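Local coordinates for putative nucleoprotein (Infectious salmon anemia virus, PDB 4EWC), which encapsidates the negative-strand viral RNA, protecting it from nucleases and forming the ribonucleoprotein that serves as template for transcription and replication, at residues A[466-469]-A[473-476]; A[273-278]-A[438-443]; A[152-157]-A[231-236]; A[182-187]-A[259-264]; A[353-358]-A[369-374]. All coordinates share one frame; numbering follows the deposited sequence.

Interaction 1. Residues A[466-469]-A[473-476]; sequences GSER and NIKA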
# COMPACT_ATOMS: atom_id res chain seq x y z
N GLY A 466 -6.72 -3.83 -10.39
CA GLY A 466 -7.24 -5.17 -10.21
C GLY A 466 -6.15 -6.21 -10.24
O GLY A 466 -6.42 -7.39 -10.02
N SER A 467 -4.92 -5.80 -10.52
CA SER A 467 -3.84 -6.77 -10.51
C SER A 467 -3.50 -7.15 -9.07
O SER A 467 -3.82 -6.42 -8.12
CB SER A 467 -2.61 -6.22 -11.24
OG SER A 467 -2.18 -5.02 -10.63
N GLU A 468 -2.85 -8.31 -8.93
CA GLU A 468 -2.46 -8.84 -7.64
C GLU A 468 -1.17 -8.16 -7.11
O GLU A 468 -0.16 -8.10 -7.79
CB GLU A 468 -2.29 -10.36 -7.78
CG GLU A 468 -1.78 -11.06 -6.54
CD GLU A 468 -2.79 -11.03 -5.41
OE1 GLU A 468 -3.86 -11.69 -5.54
OE2 GLU A 468 -2.51 -10.34 -4.38
N ARG A 469 -1.23 -7.65 -5.88
CA ARG A 469 -0.15 -6.86 -5.31
C ARG A 469 0.88 -7.71 -4.54
O ARG A 469 2.00 -7.26 -4.24
CB ARG A 469 -0.75 -5.74 -4.44
CG ARG A 469 -0.03 -5.42 -3.16
CD ARG A 469 -0.84 -4.47 -2.28
NE ARG A 469 -0.82 -3.08 -2.73
CZ ARG A 469 -0.08 -2.13 -2.17
NH1 ARG A 469 0.70 -2.42 -1.13
NH2 ARG A 469 -0.12 -0.89 -2.63
N ASN A 473 0.34 -14.43 -3.03
CA ASN A 473 -1.02 -14.80 -3.43
C ASN A 473 -1.09 -15.43 -4.83
O ASN A 473 -2.13 -15.92 -5.26
CB ASN A 473 -1.95 -13.59 -3.35
CG ASN A 473 -2.21 -13.14 -1.93
OD1 ASN A 473 -2.11 -13.93 -0.99
ND2 ASN A 473 -2.56 -11.85 -1.75
N ILE A 474 0.02 -15.44 -5.54
CA ILE A 474 0.06 -15.98 -6.89
C ILE A 474 0.37 -17.46 -6.85
O ILE A 474 1.41 -17.87 -6.35
CB ILE A 474 1.14 -15.25 -7.75
CG1 ILE A 474 0.66 -13.83 -8.09
CG2 ILE A 474 1.47 -16.06 -9.01
CD1 ILE A 474 1.67 -12.97 -8.80
N LYS A 475 -0.54 -18.27 -7.40
CA LYS A 475 -0.37 -19.73 -7.34
C LYS A 475 0.38 -20.31 -8.56
O LYS A 475 0.97 -21.38 -8.47
CB LYS A 475 -1.72 -20.44 -7.12
CG LYS A 475 -2.53 -19.91 -5.92
CD LYS A 475 -1.62 -19.65 -4.72
CE LYS A 475 -2.39 -19.14 -3.49
NZ LYS A 475 -1.47 -18.91 -2.33
N ALA A 476 0.37 -19.59 -9.68
CA ALA A 476 1.08 -20.06 -10.87
C ALA A 476 2.59 -20.04 -10.65
O ALA A 476 3.09 -19.32 -9.79
CB ALA A 476 0.71 -19.21 -12.08
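The carboxylate of E468 and the side-chain amide of N473 meet with their planes 74° apart, one face of the carboxylate receiving two parts of the asparagine. N473 CB stands over that face, 3.4 Å from E468 CD. On the same side N473 ND2 donates to E468 OE2 at 3.0 Å with a nearly straight N-H (166°). The oxygen is met from above the carboxylate plane, 48° out of it, whereas it lies almost within the plane of the amide. The first torsion of E468, with CG opposite the backbone N, puts CG beside I474, 4.0 Å from I474 CG1, and there the two chains slide past one another in opposite directions. A bend at the second torsion then turns the carboxylate to N473, so that the glutamate and asparagine side chains cross at about a right angle. Both segments belong to the irregular connection between helix 457-463 and strand 488-491, in the C-terminal orthomyxovirus nucleoprotein family region, and the contact closes a short local loop with three residues between the segments. A weak bond from Y470 N gives OE2 a second donor within this loop. The backbone of E468 is bonded to S439 on helix 438-449, and I474 reaches V440 of that helix as well as F275. N473 also packs on S579 of the second subunit.

Interaction 2. Residues A[273-278]-A[438-443]; sequences QLFAPG and MSVART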
# COMPACT_ATOMS: atom_id res chain seq x y z
N GLN A 273 10.64 -12.46 -14.30
CA GLN A 273 11.28 -12.12 -13.04
C GLN A 273 10.26 -11.95 -11.93
O GLN A 273 10.62 -11.90 -10.77
CB GLN A 273 12.16 -10.89 -13.18
CG GLN A 273 13.57 -11.24 -13.49
CD GLN A 273 14.43 -10.02 -13.60
OE1 GLN A 273 14.36 -9.28 -14.58
NE2 GLN A 273 15.23 -9.76 -12.56
N LEU A 274 8.98 -11.85 -12.30
CA LEU A 274 7.92 -11.93 -11.30
C LEU A 274 7.95 -13.34 -10.69
O LEU A 274 7.88 -13.51 -9.47
CB LEU A 274 6.57 -11.64 -11.93
CG LEU A 274 5.36 -11.70 -11.01
CD1 LEU A 274 5.66 -11.01 -9.73
CD2 LEU A 274 4.18 -11.03 -11.69
N PHE A 275 8.09 -14.34 -11.54
CA PHE A 275 8.08 -15.72 -11.08
C PHE A 275 9.41 -16.21 -10.55
O PHE A 275 9.44 -17.01 -9.62
CB PHE A 275 7.51 -16.66 -12.15
CG PHE A 275 6.06 -16.44 -12.40
CD1 PHE A 275 5.13 -16.90 -11.49
CD2 PHE A 275 5.63 -15.71 -13.49
CE1 PHE A 275 3.79 -16.68 -11.69
CE2 PHE A 275 4.30 -15.47 -13.70
CZ PHE A 275 3.37 -15.97 -12.79
N ALA A 276 10.50 -15.73 -11.12
CA ALA A 276 11.82 -16.09 -10.60
C ALA A 276 12.77 -14.88 -10.65
O ALA A 276 13.55 -14.74 -11.59
CB ALA A 276 12.39 -17.29 -11.37
N PRO A 277 12.68 -14.01 -9.63
CA PRO A 277 13.37 -12.72 -9.51
C PRO A 277 14.87 -12.82 -9.70
O PRO A 277 15.48 -11.87 -10.19
CB PRO A 277 13.10 -12.31 -8.06
CG PRO A 277 11.93 -13.03 -7.67
CD PRO A 277 11.82 -14.27 -8.47
N GLY A 278 15.45 -13.94 -9.30
CA GLY A 278 16.89 -14.13 -9.38
C GLY A 278 17.56 -14.26 -8.02
O GLY A 278 18.78 -14.15 -7.94
N MSE A 438 -7.03 -14.11 -13.61
CA MSE A 438 -7.10 -12.83 -14.29
C MSE A 438 -6.24 -11.80 -13.58
O MSE A 438 -5.54 -11.01 -14.21
CB MSE A 438 -8.55 -12.35 -14.42
CG MSE A 438 -8.68 -10.95 -15.01
SE MSE A 438 -8.09 -10.83 -16.89
CE MSE A 438 -9.48 -11.87 -17.74
N SER A 439 -6.27 -11.83 -12.25
CA SER A 439 -5.49 -10.88 -11.47
C SER A 439 -4.00 -11.16 -11.59
O SER A 439 -3.18 -10.25 -11.48
CB SER A 439 -5.93 -10.89 -10.02
OG SER A 439 -5.53 -12.09 -9.43
N VAL A 440 -3.64 -12.43 -11.79
CA VAL A 440 -2.25 -12.78 -12.10
C VAL A 440 -1.84 -12.20 -13.45
O VAL A 440 -0.79 -11.56 -13.57
CB VAL A 440 -2.05 -14.30 -12.15
CG1 VAL A 440 -0.63 -14.64 -12.62
CG2 VAL A 440 -2.30 -14.91 -10.79
N ALA A 441 -2.68 -12.41 -14.47
CA ALA A 441 -2.40 -11.92 -15.81
C ALA A 441 -2.26 -10.40 -15.80
O ALA A 441 -1.35 -9.86 -16.43
CB ALA A 441 -3.48 -12.36 -16.79
N ARG A 442 -3.15 -9.72 -15.08
CA ARG A 442 -3.08 -8.26 -14.96
C ARG A 442 -1.76 -7.79 -14.32
O ARG A 442 -1.18 -6.78 -14.73
CB ARG A 442 -4.29 -7.72 -14.21
CG ARG A 442 -5.58 -7.97 -14.99
CD ARG A 442 -6.82 -7.51 -14.25
NE ARG A 442 -6.98 -6.07 -14.36
CZ ARG A 442 -7.51 -5.46 -15.41
NH1 ARG A 442 -7.93 -6.17 -16.45
NH2 ARG A 442 -7.61 -4.14 -15.43
N THR A 443 -1.26 -8.55 -13.35
CA THR A 443 0.03 -8.27 -12.74
C THR A 443 1.18 -8.46 -13.75
O THR A 443 2.16 -7.73 -13.72
CB THR A 443 0.28 -9.14 -11.46
OG1 THR A 443 -0.75 -8.89 -10.49
CG2 THR A 443 1.60 -8.82 -10.83
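V440 and T443, nearly one turn apart on helix 438-449, meet F275 and L274 of the short helix 272-275 in a small, buried and mainly apolar contact. At the start of the segment M438, a selenomethionine, turns to V430 of strand 429-432. S439 serves the helix itself, its carbonyl O accepting from T443 N at 3.2 Å. V440 has CG1 anti to its backbone N (chi1 174°), and this methyl comes up to the rim of the F275 ring, near the ring plane, with CG1 4.2 Å from F275 CZ. The phenyl thus presents an edge, not a face. A441 lies against V430, and the R442 guanidinium is taken up by the carbonyl oxygens of P465 and R493. T443 divides its branches by character. Its CG2 methyl touches L274 CD2 at 3.5 Å, the two side chains crossing at about a right angle, while OG1 is bonded to the E468 carbonyl and also lies 3.0 Å from S439 O, two acceptors within reach of one proton. On the other segment the chain turns sharply after F275, and Q273 spans the turn: NE2 donates to P277 O at 3.2 Å with an N-H angle of 173°. P277 packs on W514 of the second subunit, and G278 takes the N-cap position of helix 279-284. Q273 also bonds the loop at G297 and, weakly, A295, while helix 272-275 rests on helix 438-449, in the C-terminal family region, which in turn packs on strand 429-432.

Interaction 3. Residues A[152-157]-A[231-236]; sequences GMVFPA and AAFRQS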
# COMPACT_ATOMS: atom_id res chain seq x y z
N GLY A 152 6.73 -0.12 -35.85
CA GLY A 152 5.86 0.07 -37.01
C GLY A 152 6.20 -0.73 -38.26
O GLY A 152 5.31 -1.00 -39.08
N MSE A 153 7.47 -1.12 -38.42
CA MSE A 153 7.90 -1.89 -39.59
C MSE A 153 7.99 -3.38 -39.31
O MSE A 153 7.69 -4.20 -40.18
CB MSE A 153 9.23 -1.36 -40.16
CG MSE A 153 9.05 -0.08 -40.96
SE MSE A 153 10.73 0.54 -41.72
CE MSE A 153 10.99 -0.86 -43.01
N VAL A 154 8.40 -3.73 -38.09
CA VAL A 154 8.59 -5.13 -37.73
C VAL A 154 7.27 -5.82 -37.38
O VAL A 154 6.99 -6.90 -37.91
CB VAL A 154 9.67 -5.28 -36.61
CG1 VAL A 154 9.76 -6.73 -36.05
CG2 VAL A 154 11.04 -4.81 -37.11
N PHE A 155 6.45 -5.20 -36.54
CA PHE A 155 5.18 -5.83 -36.12
C PHE A 155 4.22 -6.26 -37.26
O PHE A 155 3.67 -7.37 -37.20
CB PHE A 155 4.46 -4.99 -35.04
CG PHE A 155 5.02 -5.19 -33.65
CD1 PHE A 155 6.39 -5.14 -33.42
CD2 PHE A 155 4.17 -5.42 -32.56
CE1 PHE A 155 6.92 -5.33 -32.14
CE2 PHE A 155 4.69 -5.61 -31.27
CZ PHE A 155 6.06 -5.56 -31.07
N PRO A 156 4.02 -5.41 -38.29
CA PRO A 156 3.21 -5.89 -39.43
C PRO A 156 3.80 -7.16 -40.06
O PRO A 156 3.06 -8.08 -40.38
CB PRO A 156 3.28 -4.73 -40.43
CG PRO A 156 3.45 -3.52 -39.56
CD PRO A 156 4.33 -3.97 -38.41
N ALA A 157 5.12 -7.22 -40.18
CA ALA A 157 5.79 -8.39 -40.74
C ALA A 157 5.60 -9.61 -39.85
O ALA A 157 5.56 -10.74 -40.35
CB ALA A 157 7.26 -8.11 -40.95
N ALA A 231 14.94 -14.31 -41.81
CA ALA A 231 14.98 -13.61 -43.10
C ALA A 231 13.90 -12.54 -43.24
O ALA A 231 14.16 -11.45 -43.75
CB ALA A 231 14.89 -14.62 -44.26
N ALA A 232 12.69 -12.87 -42.78
CA ALA A 232 11.56 -11.97 -42.82
C ALA A 232 11.83 -10.75 -41.94
O ALA A 232 11.61 -9.60 -42.34
CB ALA A 232 10.30 -12.68 -42.36
N PHE A 233 12.33 -11.03 -40.75
CA PHE A 233 12.75 -9.98 -39.83
C PHE A 233 13.85 -9.07 -40.43
O PHE A 233 13.68 -7.86 -40.50
CB PHE A 233 13.19 -10.61 -38.49
CG PHE A 233 13.75 -9.62 -37.52
CD1 PHE A 233 13.02 -8.50 -37.14
CD2 PHE A 233 15.02 -9.81 -36.95
CE1 PHE A 233 13.54 -7.60 -36.23
CE2 PHE A 233 15.54 -8.91 -36.03
CZ PHE A 233 14.81 -7.80 -35.67
N ARG A 234 14.96 -9.66 -40.86
CA ARG A 234 16.10 -8.89 -41.40
C ARG A 234 15.76 -7.98 -42.60
O ARG A 234 16.42 -6.98 -42.84
CB ARG A 234 17.24 -9.84 -41.79
CG ARG A 234 17.77 -10.69 -40.67
CD ARG A 234 18.46 -9.85 -39.62
NE ARG A 234 18.84 -10.63 -38.43
CZ ARG A 234 20.02 -11.21 -38.25
NH1 ARG A 234 20.96 -11.11 -39.18
NH2 ARG A 234 20.27 -11.89 -37.14
N GLN A 235 14.72 -8.35 -43.34
CA GLN A 235 14.31 -7.59 -44.51
C GLN A 235 13.26 -6.57 -44.19
O GLN A 235 13.19 -5.51 -44.82
CB GLN A 235 13.76 -8.53 -45.57
CG GLN A 235 14.83 -9.39 -46.15
CD GLN A 235 14.47 -9.92 -47.50
OE1 GLN A 235 13.32 -9.80 -47.95
NE2 GLN A 235 15.45 -10.51 -48.19
N SER A 236 12.42 -6.90 -43.23
CA SER A 236 11.32 -6.03 -42.87
C SER A 236 11.75 -4.88 -42.00
O SER A 236 11.10 -3.84 -42.01
CB SER A 236 10.23 -6.82 -42.15
OG SER A 236 9.69 -7.81 -43.00
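Helices 142-162 and 226-236 run antiparallel here, their segment axes approaching to 9.3 Å at 149°, with the CA atoms of V154 and S236 5.9 Å apart. This is helix-on-helix packing at the periphery of the largely alpha-helical body, made by the last turn of helix 226-236. Proline at 156 has no N-H for the preceding turn, and helix 142-162 is kinked there. V154 faces F233 with both branches. CG2 lies 3.8 Å from F233 CE1, near the ring plane at its edge, and CG1 is 3.9 Å from F233 CD1. The ring gets there because CG of F233 stands anti to the backbone N (chi1 175°), which carries it off the helix towards V154. M153, a selenomethionine, bends at its last torsion and lays its CE methyl beside the carbonyl O of S236. Past S236 the chain enters a probable nuclear localization signal that begins at R237. R237 touches V154 and P238 touches M153, placing the foot of that signal on this same helix. A157 fills the approach to S236 with its CB, 3.5 Å from S236 CB. The serine hydroxyl is turned back into its own helix: OG donates to A232 O at 2.7 Å, while S236 N reaches that oxygen from the opposite face of the carbonyl plane at 3.0 Å.

Interaction 4. Residues A[182-187]-A[259-264]; sequences RILALA and QCMALI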
# COMPACT_ATOMS: atom_id res chain seq x y z
N ARG A 182 9.44 -14.19 -28.16
CA ARG A 182 10.44 -15.12 -27.65
C ARG A 182 11.01 -15.92 -28.80
O ARG A 182 12.22 -16.15 -28.87
CB ARG A 182 9.84 -16.04 -26.59
CG ARG A 182 9.71 -15.41 -25.22
CD ARG A 182 9.03 -16.37 -24.25
NE ARG A 182 8.54 -15.68 -23.04
CZ ARG A 182 9.28 -15.44 -21.96
NH1 ARG A 182 10.55 -15.82 -21.91
NH2 ARG A 182 8.75 -14.81 -20.91
N ILE A 183 10.12 -16.35 -29.69
CA ILE A 183 10.55 -17.10 -30.86
C ILE A 183 11.32 -16.19 -31.82
O ILE A 183 12.30 -16.60 -32.45
CB ILE A 183 9.37 -17.81 -31.54
CG1 ILE A 183 9.87 -18.88 -32.50
CG2 ILE A 183 8.46 -16.85 -32.25
CD1 ILE A 183 10.57 -20.00 -31.79
N LEU A 184 10.88 -14.94 -31.91
CA LEU A 184 11.57 -13.97 -32.74
C LEU A 184 12.99 -13.78 -32.26
O LEU A 184 13.93 -13.87 -33.03
CB LEU A 184 10.83 -12.64 -32.73
CG LEU A 184 11.50 -11.46 -33.45
CD1 LEU A 184 12.15 -11.87 -34.76
CD2 LEU A 184 10.47 -10.39 -33.71
N ALA A 185 13.12 -13.50 -30.96
CA ALA A 185 14.44 -13.37 -30.35
C ALA A 185 15.28 -14.61 -30.64
O ALA A 185 16.46 -14.51 -31.00
CB ALA A 185 14.31 -13.14 -28.85
N LEU A 186 14.67 -15.77 -30.51
CA LEU A 186 15.32 -17.03 -30.87
C LEU A 186 15.82 -17.08 -32.32
O LEU A 186 16.96 -17.45 -32.57
CB LEU A 186 14.38 -18.20 -30.58
CG LEU A 186 14.99 -19.58 -30.81
CD1 LEU A 186 16.27 -19.73 -30.02
CD2 LEU A 186 14.02 -20.67 -30.43
N ALA A 187 14.96 -16.72 -33.28
CA ALA A 187 15.32 -16.73 -34.70
C ALA A 187 16.47 -15.77 -35.02
O ALA A 187 17.40 -16.09 -35.75
CB ALA A 187 14.11 -16.41 -35.56
N GLN A 259 19.41 -2.54 -30.32
CA GLN A 259 18.97 -1.64 -29.25
C GLN A 259 17.46 -1.76 -29.00
O GLN A 259 17.03 -1.87 -27.85
CB GLN A 259 19.33 -0.19 -29.59
CG GLN A 259 20.81 0.10 -29.56
CD GLN A 259 21.12 1.53 -29.96
OE1 GLN A 259 20.68 2.00 -31.00
NE2 GLN A 259 21.89 2.22 -29.13
N CYS A 260 16.68 -1.75 -30.07
CA CYS A 260 15.23 -1.94 -30.01
C CYS A 260 14.83 -3.29 -29.42
O CYS A 260 13.91 -3.39 -28.59
CB CYS A 260 14.63 -1.79 -31.42
SG CYS A 260 14.80 -0.12 -32.16
N MSE A 261 15.52 -4.34 -29.84
CA MSE A 261 15.24 -5.66 -29.30
C MSE A 261 15.58 -5.73 -27.80
O MSE A 261 14.87 -6.34 -27.03
CB MSE A 261 15.94 -6.74 -30.13
CG MSE A 261 15.30 -6.94 -31.50
SE MSE A 261 13.51 -7.78 -31.27
CE MSE A 261 14.10 -9.47 -30.57
N ALA A 262 16.64 -5.05 -27.38
CA ALA A 262 16.94 -4.94 -25.97
C ALA A 262 15.81 -4.24 -25.19
O ALA A 262 15.46 -4.66 -24.09
CB ALA A 262 18.27 -4.22 -25.74
N LEU A 263 15.24 -3.19 -25.77
CA LEU A 263 14.20 -2.42 -25.09
C LEU A 263 12.92 -3.23 -24.98
O LEU A 263 12.25 -3.23 -23.93
CB LEU A 263 13.95 -1.10 -25.80
CG LEU A 263 15.12 -0.11 -25.71
CD1 LEU A 263 14.91 1.11 -26.60
CD2 LEU A 263 15.29 0.31 -24.26
N ILE A 264 12.60 -3.91 -26.07
CA ILE A 264 11.41 -4.76 -26.15
C ILE A 264 11.57 -6.07 -25.35
O ILE A 264 10.65 -6.51 -24.63
CB ILE A 264 11.05 -5.05 -27.63
CG1 ILE A 264 10.88 -3.72 -28.36
CG2 ILE A 264 9.79 -5.88 -27.76
CD1 ILE A 264 10.59 -3.86 -29.86
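L184 and A185, adjacent on helix 174-188, receive the selenomethionine M261 from helix 253-269; the CE methyl of M261 makes the close contacts between the two segments. Before them in the chain, R182 is turned away from helix segment 259-264 and forms a salt bridge with D272, while I183 packs on L226 and L229 of helix 226-236. L184 follows, pointing towards the second helix. Its branch carbon CG lies 4.4 Å from M261 CE, and its side chain also reaches L158 and F233, so one leucine borders three helices. A185 is the closer partner: its CA stands 3.9 Å from M261 CE and its CB 4.1 Å from the same methyl. With just a methyl of its own, the alanine exposes the helix backbone, and the selenomethionine end comes down onto main-chain carbon. This is a helix-to-helix contact inside the helical body of the nucleoprotein, bridged by one long side chain; the helices stay well separated, the CA atoms of A185 and M261 being 7.8 Å apart. M261 spans the interval in a folded shape. CG is beside the backbone N, and two like turns at chi2 (-69°) and chi3 (-66°) fold the chain so that CE meets A185. M265, one turn on from M261, also touches A185, and beyond the contact A187 packs on L229.

Interaction 5. Residues A[353-358]-A[369-374]; sequences RLLTSA and QRIMDT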
# COMPACT_ATOMS: atom_id res chain seq x y z
N ARG A 353 29.98 7.04 -6.88
CA ARG A 353 31.10 7.13 -7.81
C ARG A 353 32.44 6.90 -7.11
O ARG A 353 33.24 6.08 -7.56
CB ARG A 353 31.10 8.48 -8.57
CG ARG A 353 29.91 8.63 -9.50
CD ARG A 353 30.04 9.82 -10.45
NE ARG A 353 28.73 10.20 -10.96
CZ ARG A 353 27.97 11.17 -10.45
NH1 ARG A 353 28.43 11.90 -9.44
NH2 ARG A 353 26.77 11.42 -10.96
N LEU A 354 32.68 7.62 -6.01
CA LEU A 354 33.87 7.41 -5.19
C LEU A 354 33.91 5.99 -4.69
O LEU A 354 34.91 5.29 -4.83
CB LEU A 354 33.87 8.36 -3.98
CG LEU A 354 33.87 9.83 -4.39
CD1 LEU A 354 33.88 10.71 -3.16
CD2 LEU A 354 35.06 10.12 -5.30
N LEU A 355 32.79 5.56 -4.11
CA LEU A 355 32.66 4.21 -3.56
C LEU A 355 33.04 3.17 -4.61
O LEU A 355 33.84 2.27 -4.35
CB LEU A 355 31.23 4.02 -3.05
CG LEU A 355 30.91 3.19 -1.82
CD1 LEU A 355 31.90 3.39 -0.69
CD2 LEU A 355 29.50 3.54 -1.34
N THR A 356 32.46 3.30 -5.80
CA THR A 356 32.84 2.48 -6.95
C THR A 356 34.36 2.50 -7.25
O THR A 356 34.98 1.45 -7.47
CB THR A 356 32.07 2.91 -8.23
OG1 THR A 356 30.67 2.70 -8.05
CG2 THR A 356 32.56 2.14 -9.46
N SER A 357 34.96 3.68 -7.28
CA SER A 357 36.39 3.79 -7.58
C SER A 357 37.22 3.20 -6.46
O SER A 357 38.32 2.70 -6.69
CB SER A 357 36.79 5.23 -7.82
OG SER A 357 36.28 5.71 -9.05
N ALA A 358 36.69 3.29 -5.24
CA ALA A 358 37.34 2.73 -4.08
C ALA A 358 37.59 1.22 -4.18
O ALA A 358 38.46 0.68 -3.50
CB ALA A 358 36.56 3.08 -2.83
N GLN A 369 34.88 -6.65 0.24
CA GLN A 369 33.49 -7.03 0.47
C GLN A 369 32.78 -5.90 1.21
O GLN A 369 31.64 -5.60 0.89
CB GLN A 369 33.38 -8.36 1.23
N ARG A 370 33.45 -5.28 2.19
CA ARG A 370 32.84 -4.15 2.90
C ARG A 370 32.46 -3.03 1.91
O ARG A 370 31.34 -2.51 1.93
CB ARG A 370 33.75 -3.61 4.00
N ILE A 371 33.40 -2.68 1.04
CA ILE A 371 33.14 -1.65 0.04
C ILE A 371 32.06 -2.10 -0.93
O ILE A 371 31.11 -1.37 -1.20
CB ILE A 371 34.40 -1.25 -0.73
CG1 ILE A 371 35.49 -0.80 0.25
CG2 ILE A 371 34.09 -0.14 -1.71
CD1 ILE A 371 36.79 -0.38 -0.42
N MSE A 372 32.21 -3.31 -1.47
CA MSE A 372 31.25 -3.85 -2.42
C MSE A 372 29.84 -3.84 -1.82
O MSE A 372 28.90 -3.39 -2.45
CB MSE A 372 31.65 -5.26 -2.83
CG MSE A 372 30.61 -5.98 -3.64
SE MSE A 372 30.43 -5.20 -5.43
CE MSE A 372 32.10 -5.90 -6.22
N ASP A 373 29.73 -4.33 -0.59
CA ASP A 373 28.45 -4.37 0.10
C ASP A 373 27.87 -2.99 0.30
O ASP A 373 26.68 -2.78 0.06
CB ASP A 373 28.59 -5.04 1.47
CG ASP A 373 28.67 -6.55 1.36
OD1 ASP A 373 28.44 -7.07 0.24
OD2 ASP A 373 28.98 -7.21 2.38
N THR A 374 28.71 -2.06 0.75
CA THR A 374 28.30 -0.68 0.91
C THR A 374 27.74 -0.17 -0.42
O THR A 374 26.67 0.42 -0.46
CB THR A 374 29.49 0.23 1.30
OG1 THR A 374 30.21 -0.36 2.39
CG2 THR A 374 29.01 1.62 1.67
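I371 reaches across a helical hairpin to L355 and A358, and its branches carry much of the contact between helix 350-358 and helix 369-381. The two helices are joined by a ten-residue loop in the helical-bundle family region. Their segment axes run antiparallel at 150° and approach to 9.3 Å. The CB of I371 points towards the first helix but stays behind its own branches, which do the touching. CG2, anti to the backbone N, extends towards L355 and lies 3.6 Å from the carbonyl O of L355. The same methyl is 4.2 Å from A358 CB and 4.3 Å from L355 CD1, so it sits among one backbone oxygen and two apolar side chains. The other branch leaves CB through CG1, set beside the backbone N (chi1 -56°), and continues fully extended (chi2 180°). This carries CD1 towards the C-terminal part of helix 350-358, where the methyl comes 3.7 Å from A358 O. L359, just beyond the segment, also rests against I371. One turn along helix 369-381, T374 meets the methyl end of L355. Helix 550-564 lies against this part of the pair, with L552 and I556 touching L355 and I556 also meeting T374, while L537 of the second subunit packs on the threonine. T374 and L355 cross at about a right angle, the threonine CG2 nestling against both leucine methyls, 3.6 Å from L355 CD2 and 4.1 Å from L355 CD1.

How the interactions relate
Interactions 1 and 2 are one continuous patch, their centres 7 Å apart: the loop of interaction 1 lies along helix 438-449 and also reaches helix 272-275, with A476 O 3.3 Å from F275 CE1. Interactions 3 and 4 form a second patch, centres 12 Å apart, joined by F233, whose CG is 3.9 Å from L184 CD1; along the chain their segments alternate. Helix 253-269 runs on to helix 272-275, bringing interactions 2 and 4 to about 7 Å between nearest atoms. Interaction 5 stands apart, its centre about 33 Å from that of interaction 2 and 45 Å from that of interaction 3, although its hairpin is nested within the loop closed by interaction 2.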